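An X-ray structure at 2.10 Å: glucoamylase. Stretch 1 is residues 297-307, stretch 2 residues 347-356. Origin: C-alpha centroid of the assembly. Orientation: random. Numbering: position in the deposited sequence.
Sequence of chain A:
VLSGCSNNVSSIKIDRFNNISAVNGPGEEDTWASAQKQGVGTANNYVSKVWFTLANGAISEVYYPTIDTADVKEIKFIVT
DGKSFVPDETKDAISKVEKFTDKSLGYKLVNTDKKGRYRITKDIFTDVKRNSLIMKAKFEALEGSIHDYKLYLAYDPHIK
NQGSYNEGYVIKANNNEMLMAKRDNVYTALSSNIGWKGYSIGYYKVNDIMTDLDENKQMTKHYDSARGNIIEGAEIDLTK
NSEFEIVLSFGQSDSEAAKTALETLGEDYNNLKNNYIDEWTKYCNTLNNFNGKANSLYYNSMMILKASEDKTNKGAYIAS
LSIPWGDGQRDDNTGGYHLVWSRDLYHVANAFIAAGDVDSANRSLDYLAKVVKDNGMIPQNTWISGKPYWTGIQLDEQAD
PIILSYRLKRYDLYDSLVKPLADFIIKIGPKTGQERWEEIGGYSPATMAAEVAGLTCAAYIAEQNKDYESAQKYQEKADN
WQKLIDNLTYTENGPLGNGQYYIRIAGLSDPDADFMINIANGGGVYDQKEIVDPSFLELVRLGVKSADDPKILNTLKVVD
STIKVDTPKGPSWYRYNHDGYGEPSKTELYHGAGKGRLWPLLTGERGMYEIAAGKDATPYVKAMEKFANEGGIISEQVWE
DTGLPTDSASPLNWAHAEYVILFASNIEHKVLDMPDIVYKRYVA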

ATOM      1  N   LEU A 297       8.168  14.417  -4.082  1.00 20.60           N
ATOM      2  CA  LEU A 297       7.930  12.977  -4.119  1.00 19.46           C
ATOM      3  C   LEU A 297       8.681  12.282  -2.997  1.00 18.87           C
ATOM      4  O   LEU A 297       8.210  11.284  -2.459  1.00 19.58           O
ATOM      5  CB  LEU A 297       8.333  12.391  -5.476  1.00 16.81           C
ATOM      6  CG  LEU A 297       7.951  10.926  -5.718  1.00 19.35           C
ATOM      7  CD1 LEU A 297       6.478  10.702  -5.405  1.00 16.21           C
ATOM      8  CD2 LEU A 297       8.244  10.560  -7.165  1.00 18.90           C
ATOM      9  N   TYR A 298       9.848  12.812  -2.642  1.00 18.57           N
ATOM     10  CA  TYR A 298      10.649  12.242  -1.561  1.00 18.38           C
ATOM     11  C   TYR A 298       9.866  12.354  -0.259  1.00 17.94           C
ATOM     12  O   TYR A 298       9.676  11.370   0.452  1.00 18.10           O
ATOM     13  CB  TYR A 298      11.972  12.999  -1.432  1.00 19.74           C
ATOM     14  CG  TYR A 298      12.715  12.766  -0.133  1.00 19.16           C
ATOM     15  CD1 TYR A 298      13.366  11.561   0.118  1.00 18.47           C
ATOM     16  CD2 TYR A 298      12.801  13.774   0.831  1.00 19.68           C
ATOM     17  CE1 TYR A 298      14.097  11.364   1.296  1.00 20.89           C
ATOM     18  CE2 TYR A 298      13.528  13.588   2.012  1.00 18.92           C
ATOM     19  CZ  TYR A 298      14.178  12.387   2.237  1.00 19.60           C
ATOM     20  OH  TYR A 298      14.939  12.224   3.374  1.00 19.69           O
ATOM     21  N   TYR A 299       9.414  13.560   0.059  1.00 18.90           N
ATOM     22  CA  TYR A 299       8.648  13.763   1.279  1.00 17.78           C
ATOM     23  C   TYR A 299       7.321  13.002   1.218  1.00 17.01           C
ATOM     24  O   TYR A 299       6.907  12.375   2.198  1.00 17.28           O
ATOM     25  CB  TYR A 299       8.413  15.264   1.501  1.00 18.97           C
ATOM     26  CG  TYR A 299       9.651  16.000   1.974  1.00 18.66           C
ATOM     27  CD1 TYR A 299      10.198  15.743   3.230  1.00 22.36           C
ATOM     28  CD2 TYR A 299      10.284  16.941   1.161  1.00 20.24           C
ATOM     29  CE1 TYR A 299      11.356  16.409   3.672  1.00 22.87           C
ATOM     30  CE2 TYR A 299      11.443  17.612   1.591  1.00 23.11           C
ATOM     31  CZ  TYR A 299      11.969  17.338   2.847  1.00 22.96           C
ATOM     32  OH  TYR A 299      13.109  17.994   3.267  1.00 24.21           O
ATOM     33  N   ASN A 300       6.659  13.042   0.067  1.00 15.88           N
ATOM     34  CA  ASN A 300       5.388  12.335  -0.080  1.00 16.40           C
ATOM     35  C   ASN A 300       5.602  10.855   0.219  1.00 16.49           C
ATOM     36  O   ASN A 300       4.851  10.254   0.992  1.00 16.71           O
ATOM     37  CB  ASN A 300       4.826  12.506  -1.502  1.00 14.54           C
ATOM     38  CG  ASN A 300       3.389  12.003  -1.632  1.00 16.75           C
ATOM     39  OD1 ASN A 300       3.081  11.180  -2.495  1.00 19.67           O
ATOM     40  ND2 ASN A 300       2.508  12.502  -0.777  1.00 13.86           N
ATOM     41  N   SER A 301       6.634  10.270  -0.387  1.00 15.65           N
ATOM     42  CA  SER A 301       6.933   8.855  -0.180  1.00 16.34           C
ATOM     43  C   SER A 301       7.200   8.542   1.292  1.00 16.86           C
ATOM     44  O   SER A 301       6.675   7.567   1.824  1.00 16.20           O
ATOM     45  CB  SER A 301       8.152   8.437  -1.014  1.00 14.91           C
ATOM     46  OG  SER A 301       7.906   8.623  -2.400  1.00 14.08           O
ATOM     47  N   MET A 302       8.008   9.372   1.950  1.00 15.32           N
ATOM     48  CA  MET A 302       8.329   9.127   3.350  1.00 15.90           C
ATOM     49  C   MET A 302       7.127   9.222   4.291  1.00 16.06           C
ATOM     50  O   MET A 302       7.052   8.488   5.276  1.00 17.22           O
ATOM     51  CB  MET A 302       9.449  10.065   3.815  1.00 16.46           C
ATOM     52  CG  MET A 302      10.811   9.772   3.178  1.00 16.16           C
ATOM     53  SD  MET A 302      11.270   8.027   3.231  1.00 18.68           S
ATOM     54  CE  MET A 302      11.187   7.684   5.000  1.00 15.87           C
ATOM     55  N   MET A 303       6.185  10.113   3.997  1.00 16.53           N
ATOM     56  CA  MET A 303       5.002  10.246   4.842  1.00 16.98           C
ATOM     57  C   MET A 303       4.113   9.022   4.640  1.00 16.11           C
ATOM     58  O   MET A 303       3.569   8.463   5.602  1.00 15.04           O
ATOM     59  CB  MET A 303       4.222  11.514   4.487  1.00 17.12           C
ATOM     60  CG  MET A 303       5.028  12.794   4.662  1.00 21.91           C
ATOM     61  SD  MET A 303       4.060  14.307   4.485  1.00 23.28           S
ATOM     62  CE  MET A 303       4.017  14.820   6.105  1.00 27.65           C
ATOM     63  N   ILE A 304       3.967   8.612   3.385  1.00 15.49           N
ATOM     64  CA  ILE A 304       3.156   7.448   3.062  1.00 16.66           C
ATOM     65  C   ILE A 304       3.691   6.236   3.819  1.00 16.66           C
ATOM     66  O   ILE A 304       2.919   5.478   4.405  1.00 17.70           O
ATOM     67  CB  ILE A 304       3.159   7.158   1.536  1.00 17.71           C
ATOM     68  CG1 ILE A 304       2.350   8.229   0.808  1.00 17.11           C
ATOM     69  CG2 ILE A 304       2.587   5.765   1.256  1.00 14.03           C
ATOM     70  CD1 ILE A 304       2.344   8.069  -0.697  1.00 19.39           C
ATOM     71  N   LEU A 305       5.011   6.059   3.825  1.00 18.33           N
ATOM     72  CA  LEU A 305       5.610   4.931   4.536  1.00 18.86           C
ATOM     73  C   LEU A 305       5.331   5.087   6.024  1.00 19.00           C
ATOM     74  O   LEU A 305       4.886   4.156   6.694  1.00 18.74           O
ATOM     75  CB  LEU A 305       7.125   4.879   4.291  1.00 18.01           C
ATOM     76  CG  LEU A 305       7.559   4.637   2.841  1.00 21.03           C
ATOM     77  CD1 LEU A 305       9.076   4.552   2.772  1.00 18.54           C
ATOM     78  CD2 LEU A 305       6.923   3.345   2.308  1.00 18.33           C
ATOM     79  N   LYS A 306       5.587   6.287   6.532  1.00 20.52           N
ATOM     80  CA  LYS A 306       5.366   6.591   7.936  1.00 20.25           C
ATOM     81  C   LYS A 306       3.921   6.280   8.322  1.00 19.02           C
ATOM     82  O   LYS A 306       3.652   5.774   9.406  1.00 17.98           O
ATOM     83  CB  LYS A 306       5.664   8.069   8.188  1.00 21.31           C
ATOM     84  CG  LYS A 306       6.587   8.315   9.352  1.00 24.64           C
ATOM     85  CD  LYS A 306       5.944   7.919  10.648  1.00 24.14           C
ATOM     86  CE  LYS A 306       6.915   8.031  11.813  1.00 19.22           C
ATOM     87  NZ  LYS A 306       6.196   7.678  13.057  1.00 17.98           N
ATOM     88  N   ALA A 307       2.998   6.588   7.418  1.00 19.28           N
ATOM     89  CA  ALA A 307       1.575   6.362   7.650  1.00 19.59           C
ATOM     90  C   ALA A 307       1.131   4.915   7.418  1.00 21.43           C
ATOM     91  O   ALA A 307      -0.053   4.603   7.562  1.00 22.37           O
ATOM     92  CB  ALA A 307       0.760   7.296   6.760  1.00 18.01           C
ATOM     93  N   HIS A 347      12.825  -3.376   2.899  1.00 12.55           N
ATOM     94  CA  HIS A 347      13.021  -2.290   1.951  1.00 11.64           C
ATOM     95  C   HIS A 347      12.512  -0.967   2.511  1.00 12.36           C
ATOM     96  O   HIS A 347      13.155   0.072   2.351  1.00 11.31           O
ATOM     97  CB  HIS A 347      12.328  -2.642   0.635  1.00 13.40           C
ATOM     98  CG  HIS A 347      12.972  -3.790  -0.084  1.00 14.46           C
ATOM     99  ND1 HIS A 347      14.287  -3.758  -0.502  1.00 12.30           N
ATOM    100  CD2 HIS A 347      12.495  -5.008  -0.436  1.00 12.17           C
ATOM    101  CE1 HIS A 347      14.590  -4.906  -1.083  1.00 11.87           C
ATOM    102  NE2 HIS A 347      13.520  -5.682  -1.056  1.00 11.87           N
ATOM    103  N   VAL A 348      11.363  -1.010   3.176  1.00 11.81           N
ATOM    104  CA  VAL A 348      10.787   0.186   3.777  1.00 13.02           C
ATOM    105  C   VAL A 348      11.775   0.701   4.835  1.00 14.28           C
ATOM    106  O   VAL A 348      12.069   1.888   4.892  1.00 17.02           O
ATOM    107  CB  VAL A 348       9.406  -0.133   4.420  1.00 14.26           C
ATOM    108  CG1 VAL A 348       8.946   1.034   5.318  1.00 12.69           C
ATOM    109  CG2 VAL A 348       8.372  -0.377   3.315  1.00 10.30           C
ATOM    110  N   ALA A 349      12.302  -0.206   5.650  1.00 14.25           N
ATOM    111  CA  ALA A 349      13.267   0.160   6.675  1.00 16.14           C
ATOM    112  C   ALA A 349      14.499   0.830   6.053  1.00 17.54           C
ATOM    113  O   ALA A 349      15.061   1.770   6.619  1.00 18.96           O
ATOM    114  CB  ALA A 349      13.680  -1.068   7.453  1.00 10.69           C
ATOM    115  N   ASN A 350      14.921   0.345   4.890  1.00 17.87           N
ATOM    116  CA  ASN A 350      16.074   0.930   4.227  1.00 18.76           C
ATOM    117  C   ASN A 350      15.797   2.370   3.801  1.00 18.47           C
ATOM    118  O   ASN A 350      16.702   3.213   3.816  1.00 17.92           O
ATOM    119  CB  ASN A 350      16.490   0.086   3.018  1.00 17.99           C
ATOM    120  CG  ASN A 350      17.186  -1.191   3.427  1.00 21.30           C
ATOM    121  OD1 ASN A 350      17.892  -1.224   4.438  1.00 21.13           O
ATOM    122  ND2 ASN A 350      17.006  -2.247   2.642  1.00 17.24           N
ATOM    123  N   ALA A 351      14.551   2.654   3.426  1.00 15.78           N
ATOM    124  CA  ALA A 351      14.174   4.010   3.030  1.00 15.78           C
ATOM    125  C   ALA A 351      14.207   4.895   4.278  1.00 16.58           C
ATOM    126  O   ALA A 351      14.709   6.012   4.237  1.00 16.85           O
ATOM    127  CB  ALA A 351      12.777   4.013   2.418  1.00 14.52           C
ATOM    128  N   PHE A 352      13.671   4.394   5.390  1.00 16.76           N
ATOM    129  CA  PHE A 352      13.691   5.164   6.628  1.00 18.16           C
ATOM    130  C   PHE A 352      15.138   5.477   7.005  1.00 18.01           C
ATOM    131  O   PHE A 352      15.444   6.579   7.448  1.00 18.98           O
ATOM    132  CB  PHE A 352      13.017   4.385   7.771  1.00 15.67           C
ATOM    133  CG  PHE A 352      11.514   4.474   7.768  1.00 14.53           C
ATOM    134  CD1 PHE A 352      10.878   5.713   7.763  1.00 14.24           C
ATOM    135  CD2 PHE A 352      10.733   3.322   7.801  1.00 13.62           C
ATOM    136  CE1 PHE A 352       9.482   5.807   7.792  1.00 13.98           C
ATOM    137  CE2 PHE A 352       9.336   3.403   7.831  1.00 13.17           C
ATOM    138  CZ  PHE A 352       8.713   4.646   7.826  1.00 14.56           C
ATOM    139  N   ILE A 353      16.025   4.504   6.832  1.00 19.11           N
ATOM    140  CA  ILE A 353      17.435   4.705   7.149  1.00 20.07           C
ATOM    141  C   ILE A 353      18.011   5.809   6.276  1.00 19.70           C
ATOM    142  O   ILE A 353      18.627   6.749   6.774  1.00 20.62           O
ATOM    143  CB  ILE A 353      18.264   3.424   6.923  1.00 20.52           C
ATOM    144  CG1 ILE A 353      17.815   2.331   7.899  1.00 21.84           C
ATOM    145  CG2 ILE A 353      19.750   3.722   7.113  1.00 22.01           C
ATOM    146  CD1 ILE A 353      17.975   2.711   9.350  1.00 26.37           C
ATOM    147  N   ALA A 354      17.796   5.688   4.969  1.00 19.01           N
ATOM    148  CA  ALA A 354      18.293   6.661   4.010  1.00 18.95           C
ATOM    149  C   ALA A 354      17.758   8.062   4.274  1.00 20.81           C
ATOM    150  O   ALA A 354      18.425   9.059   3.978  1.00 21.58           O
ATOM    151  CB  ALA A 354      17.919   6.232   2.601  1.00 18.53           C
ATOM    152  N   ALA A 355      16.546   8.129   4.817  1.00 20.92           N
ATOM    153  CA  ALA A 355      15.894   9.401   5.112  1.00 22.65           C
ATOM    154  C   ALA A 355      16.293   9.975   6.473  1.00 23.05           C
ATOM    155  O   ALA A 355      16.023  11.139   6.759  1.00 24.25           O
ATOM    156  CB  ALA A 355      14.376   9.227   5.044  1.00 21.23           C
ATOM    157  N   GLY A 356      16.927   9.160   7.308  1.00 24.13           N
ATOM    158  CA  GLY A 356      17.345   9.635   8.614  1.00 25.00           C
ATOM    159  C   GLY A 356      16.420   9.248   9.754  1.00 26.19           C
ATOM    160  O   GLY A 356      16.697   9.569  10.910  1.00 29.00           O
TER

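Both stretches are helical for most of their length, and both helices begin earlier in the chain. Their axes approach to 10.7 Å, and their N-to-C directions differ by 128°, so they run obliquely antiparallel. The register pairs Leu305 with Val348 (CA to CA, 7.1 Å) and Met302 with Phe352 (CA to CA, 7.4 Å). Gly356 is the first residue after the second helix to leave helical phi/psi, with positive phi and a Schellman motif. Its phi of 99° would jam a CB against the preceding carbonyl, which calls for glycine.

No hydrogen bond crosses between the stretches. Apolar packing holds them together and buries 369 Å² in all. Met302 bends through three m rotamers, which brings its end to the second helix. Met302 CE lies 3.4 Å from Phe352 CD1 and 3.5 Å from Ala355 CB. Leu305 points toward the second helix and branches there: CD1 is 3.8 Å from Ala351 CB, and CD2 is 4.1 Å from Val348 CG2. Ala351 and Ala355 also point across, and their short side chains leave room for these longer ones. The Phe352 ring reaches back, with CZ 3.9 Å from Leu305 CB. Its edge meets the backbone at Lys306, whose amine end leads away. Tyr298 brings its OH 3.5 Å from Ala355 CB; that hydroxyl is hydrogen-bonded elsewhere in the structure.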